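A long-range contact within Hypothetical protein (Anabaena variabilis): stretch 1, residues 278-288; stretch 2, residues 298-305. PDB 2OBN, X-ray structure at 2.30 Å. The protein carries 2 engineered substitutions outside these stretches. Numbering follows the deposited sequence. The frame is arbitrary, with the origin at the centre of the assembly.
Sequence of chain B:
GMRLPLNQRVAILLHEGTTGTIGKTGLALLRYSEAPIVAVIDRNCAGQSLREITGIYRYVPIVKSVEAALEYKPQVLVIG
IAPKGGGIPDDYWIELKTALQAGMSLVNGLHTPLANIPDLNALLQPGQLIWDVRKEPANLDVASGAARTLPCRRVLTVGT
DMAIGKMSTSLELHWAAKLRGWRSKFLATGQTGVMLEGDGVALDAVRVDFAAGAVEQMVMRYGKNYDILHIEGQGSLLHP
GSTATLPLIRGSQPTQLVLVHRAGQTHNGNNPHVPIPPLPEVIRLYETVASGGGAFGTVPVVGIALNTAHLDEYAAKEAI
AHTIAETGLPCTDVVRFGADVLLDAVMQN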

# COMPACT_ATOMS: atom_id res chain seq x y z
N PRO B 278 -7.29 -18.54 15.38
CA PRO B 278 -6.30 -19.22 16.21
C PRO B 278 -4.93 -19.03 15.57
O PRO B 278 -4.86 -18.89 14.35
CB PRO B 278 -6.72 -20.68 16.14
CG PRO B 278 -8.19 -20.65 15.82
CD PRO B 278 -8.35 -19.46 14.91
N LEU B 279 -3.87 -19.04 16.37
CA LEU B 279 -2.51 -18.78 15.88
C LEU B 279 -2.00 -19.69 14.76
O LEU B 279 -1.32 -19.20 13.87
CB LEU B 279 -1.50 -18.68 17.03
CG LEU B 279 -1.65 -17.42 17.92
CD1 LEU B 279 -0.64 -17.42 19.07
CD2 LEU B 279 -1.49 -16.13 17.12
N PRO B 280 -2.33 -21.01 14.80
CA PRO B 280 -1.91 -21.86 13.67
C PRO B 280 -2.45 -21.35 12.33
O PRO B 280 -1.75 -21.43 11.32
CB PRO B 280 -2.54 -23.23 14.01
CG PRO B 280 -2.67 -23.23 15.45
CD PRO B 280 -3.04 -21.81 15.81
N GLU B 281 -3.68 -20.83 12.32
CA GLU B 281 -4.26 -20.25 11.10
C GLU B 281 -3.57 -18.96 10.69
O GLU B 281 -3.38 -18.72 9.50
CB GLU B 281 -5.78 -20.03 11.24
CG GLU B 281 -6.59 -21.32 11.20
CD GLU B 281 -6.35 -22.07 9.91
OE1 GLU B 281 -6.55 -21.47 8.82
OE2 GLU B 281 -5.94 -23.24 9.97
N VAL B 282 -3.20 -18.14 11.67
CA VAL B 282 -2.52 -16.88 11.39
C VAL B 282 -1.12 -17.21 10.83
O VAL B 282 -0.64 -16.54 9.91
CB VAL B 282 -2.42 -15.96 12.67
CG1 VAL B 282 -1.68 -14.68 12.36
CG2 VAL B 282 -3.81 -15.65 13.25
N ILE B 283 -0.45 -18.22 11.39
CA ILE B 283 0.88 -18.65 10.89
C ILE B 283 0.80 -19.09 9.43
O ILE B 283 1.64 -18.69 8.61
CB ILE B 283 1.47 -19.77 11.76
CG1 ILE B 283 1.88 -19.19 13.13
CG2 ILE B 283 2.65 -20.44 11.07
CD1 ILE B 283 1.97 -20.22 14.24
N ARG B 284 -0.20 -19.90 9.10
CA ARG B 284 -0.42 -20.36 7.73
C ARG B 284 -0.66 -19.17 6.78
O ARG B 284 -0.07 -19.09 5.70
CB ARG B 284 -1.59 -21.34 7.70
CG ARG B 284 -1.78 -22.06 6.38
N LEU B 285 -1.51 -18.23 7.20
CA LEU B 285 -1.77 -17.03 6.40
C LEU B 285 -0.46 -16.30 6.04
O LEU B 285 -0.14 -16.14 4.85
CB LEU B 285 -2.72 -16.09 7.16
CG LEU B 285 -2.93 -14.67 6.62
CD1 LEU B 285 -3.55 -14.68 5.25
CD2 LEU B 285 -3.77 -13.89 7.62
N TYR B 286 0.32 -15.90 7.05
CA TYR B 286 1.59 -15.21 6.77
C TYR B 286 2.57 -16.02 5.91
O TYR B 286 3.20 -15.48 4.99
CB TYR B 286 2.27 -14.73 8.07
CG TYR B 286 1.66 -13.44 8.59
CD1 TYR B 286 1.97 -12.24 8.00
CD2 TYR B 286 0.77 -13.42 9.66
CE1 TYR B 286 1.42 -11.05 8.43
CE2 TYR B 286 0.21 -12.21 10.11
CZ TYR B 286 0.56 -11.04 9.48
OH TYR B 286 0.06 -9.81 9.87
N GLU B 287 2.67 -17.31 6.18
CA GLU B 287 3.59 -18.15 5.42
C GLU B 287 3.19 -18.24 3.95
O GLU B 287 4.05 -18.17 3.06
CB GLU B 287 3.75 -19.53 6.05
CG GLU B 287 4.61 -19.47 7.31
CD GLU B 287 4.83 -20.82 7.98
OE1 GLU B 287 4.16 -21.81 7.60
OE2 GLU B 287 5.66 -20.88 8.92
N THR B 288 1.89 -18.38 3.71
CA THR B 288 1.34 -18.46 2.36
C THR B 288 1.57 -17.14 1.61
O THR B 288 1.91 -17.17 0.42
CB THR B 288 -0.17 -18.84 2.41
OG1 THR B 288 -0.29 -20.19 2.90
CG2 THR B 288 -0.83 -18.76 1.02
N THR B 298 10.23 -20.44 0.55
CA THR B 298 9.52 -20.69 1.78
C THR B 298 10.09 -19.75 2.84
O THR B 298 11.30 -19.64 2.96
CB THR B 298 9.68 -22.15 2.20
OG1 THR B 298 9.21 -23.00 1.15
CG2 THR B 298 8.88 -22.45 3.47
N VAL B 299 9.22 -19.03 3.54
CA VAL B 299 9.62 -18.15 4.62
C VAL B 299 8.84 -18.58 5.87
O VAL B 299 7.63 -18.45 5.90
CB VAL B 299 9.30 -16.69 4.33
CG1 VAL B 299 9.84 -15.80 5.45
CG2 VAL B 299 9.90 -16.28 3.00
N PRO B 300 9.52 -19.15 6.88
CA PRO B 300 8.82 -19.62 8.05
C PRO B 300 8.60 -18.60 9.16
O PRO B 300 9.38 -17.66 9.31
CB PRO B 300 9.78 -20.68 8.60
CG PRO B 300 11.11 -20.19 8.25
CD PRO B 300 10.97 -19.44 6.95
N VAL B 301 7.51 -18.81 9.91
CA VAL B 301 7.28 -18.11 11.16
C VAL B 301 8.07 -19.00 12.12
O VAL B 301 7.73 -20.17 12.34
CB VAL B 301 5.76 -18.01 11.53
CG1 VAL B 301 5.60 -17.39 12.93
CG2 VAL B 301 4.97 -17.17 10.49
N VAL B 302 9.15 -18.47 12.67
CA VAL B 302 10.07 -19.28 13.47
C VAL B 302 9.75 -19.31 14.94
O VAL B 302 10.32 -20.11 15.67
CB VAL B 302 11.56 -18.84 13.30
CG1 VAL B 302 11.99 -18.98 11.85
CG2 VAL B 302 11.79 -17.40 13.80
N GLY B 303 8.84 -18.45 15.37
CA GLY B 303 8.48 -18.35 16.77
C GLY B 303 7.48 -17.25 16.99
O GLY B 303 7.18 -16.44 16.09
N ILE B 304 6.96 -17.20 18.20
CA ILE B 304 5.96 -16.25 18.56
C ILE B 304 6.44 -15.37 19.70
O ILE B 304 6.92 -15.88 20.71
CB ILE B 304 4.64 -17.01 18.92
CG1 ILE B 304 4.10 -17.68 17.65
CG2 ILE B 304 3.59 -16.05 19.51
CD1 ILE B 304 2.98 -18.62 17.86
N ALA B 305 6.34 -14.05 19.51
CA ALA B 305 6.64 -13.07 20.55
C ALA B 305 5.30 -12.68 21.22
O ALA B 305 4.51 -11.90 20.69
CB ALA B 305 7.32 -11.87 19.98
O HOH W 1 6.36 -19.52 3.68
O HOH W 2 6.37 -21.90 11.02

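The contact between residues 278-288 and 298-305 is a small helix-on-strand packing, apolar along most of its length and fastened at one end by a carboxylate that hydrogen-bonds a backbone amide and by two bridging waters. It illustrates a general principle: aliphatic side chains fill the space between a helix and a strand, while a polar group at the margin hydrogen-bonds a backbone amide.

The helix, 279-288, and the strand, 301-305, run in roughly opposite directions, at 146° between their N-to-C axes, and approach to 9.9 Å. Helical periodicity selects the residues that meet the strand. Leu279, Ile283 and Tyr286 direct their CA-to-CB bonds toward it, whereas Pro280, Arg284 and Thr288 point away. On the strand, Val301 and Ile304 point toward the helix; Val302 between them points away, and Gly303 has no side chain to contribute.

At the start of the helix, the extended m,t side chains of Leu279 and Ile283 both reach the tip of Ile304. CD1 of Leu279 lies 4.0 Å from CD1 of Ile304, and CD1 of Ile283 lies 4.1 Å from that same methyl, so one strand side chain serves two successive turns of helix. Ile283 also packs against Val301, its CG2 being 4.0 Å from the CB of Val301. One turn further on, CB of Tyr286 comes within 4.4 Å of CG2 of Val301, but the end of the tyrosine leads away, and its hydroxyl is hydrogen-bonded elsewhere in the structure.

Glu287 supplies the polar fastening. Its CA-to-CB bond points sideways, yet its end comes nearer the other stretch, and OE2 of Glu287 accepts a hydrogen bond from the backbone N of Val301 at 2.9 Å. The N-H...O angle of 175° is almost linear. Val301 is therefore held twice, through its side chain by the helix's apolar face and through its amide by the carboxylate. The approach also brings OE2 of Glu287 within 3.5 Å of CA of Pro300, while the CG of Glu287 lies 3.5 Å from the O of Val299.

Two waters add further bridges. Water 2 donates to OE2 of Glu287 at 2.4 Å and to the O of Val301 at 2.6 Å, both short distances, so the carboxylate reaches the N of Val301 directly and its O through water. Water 1 joins the main chains, donating to the O of Glu287 at 2.7 Å and accepting from the N of Val299 at 2.9 Å.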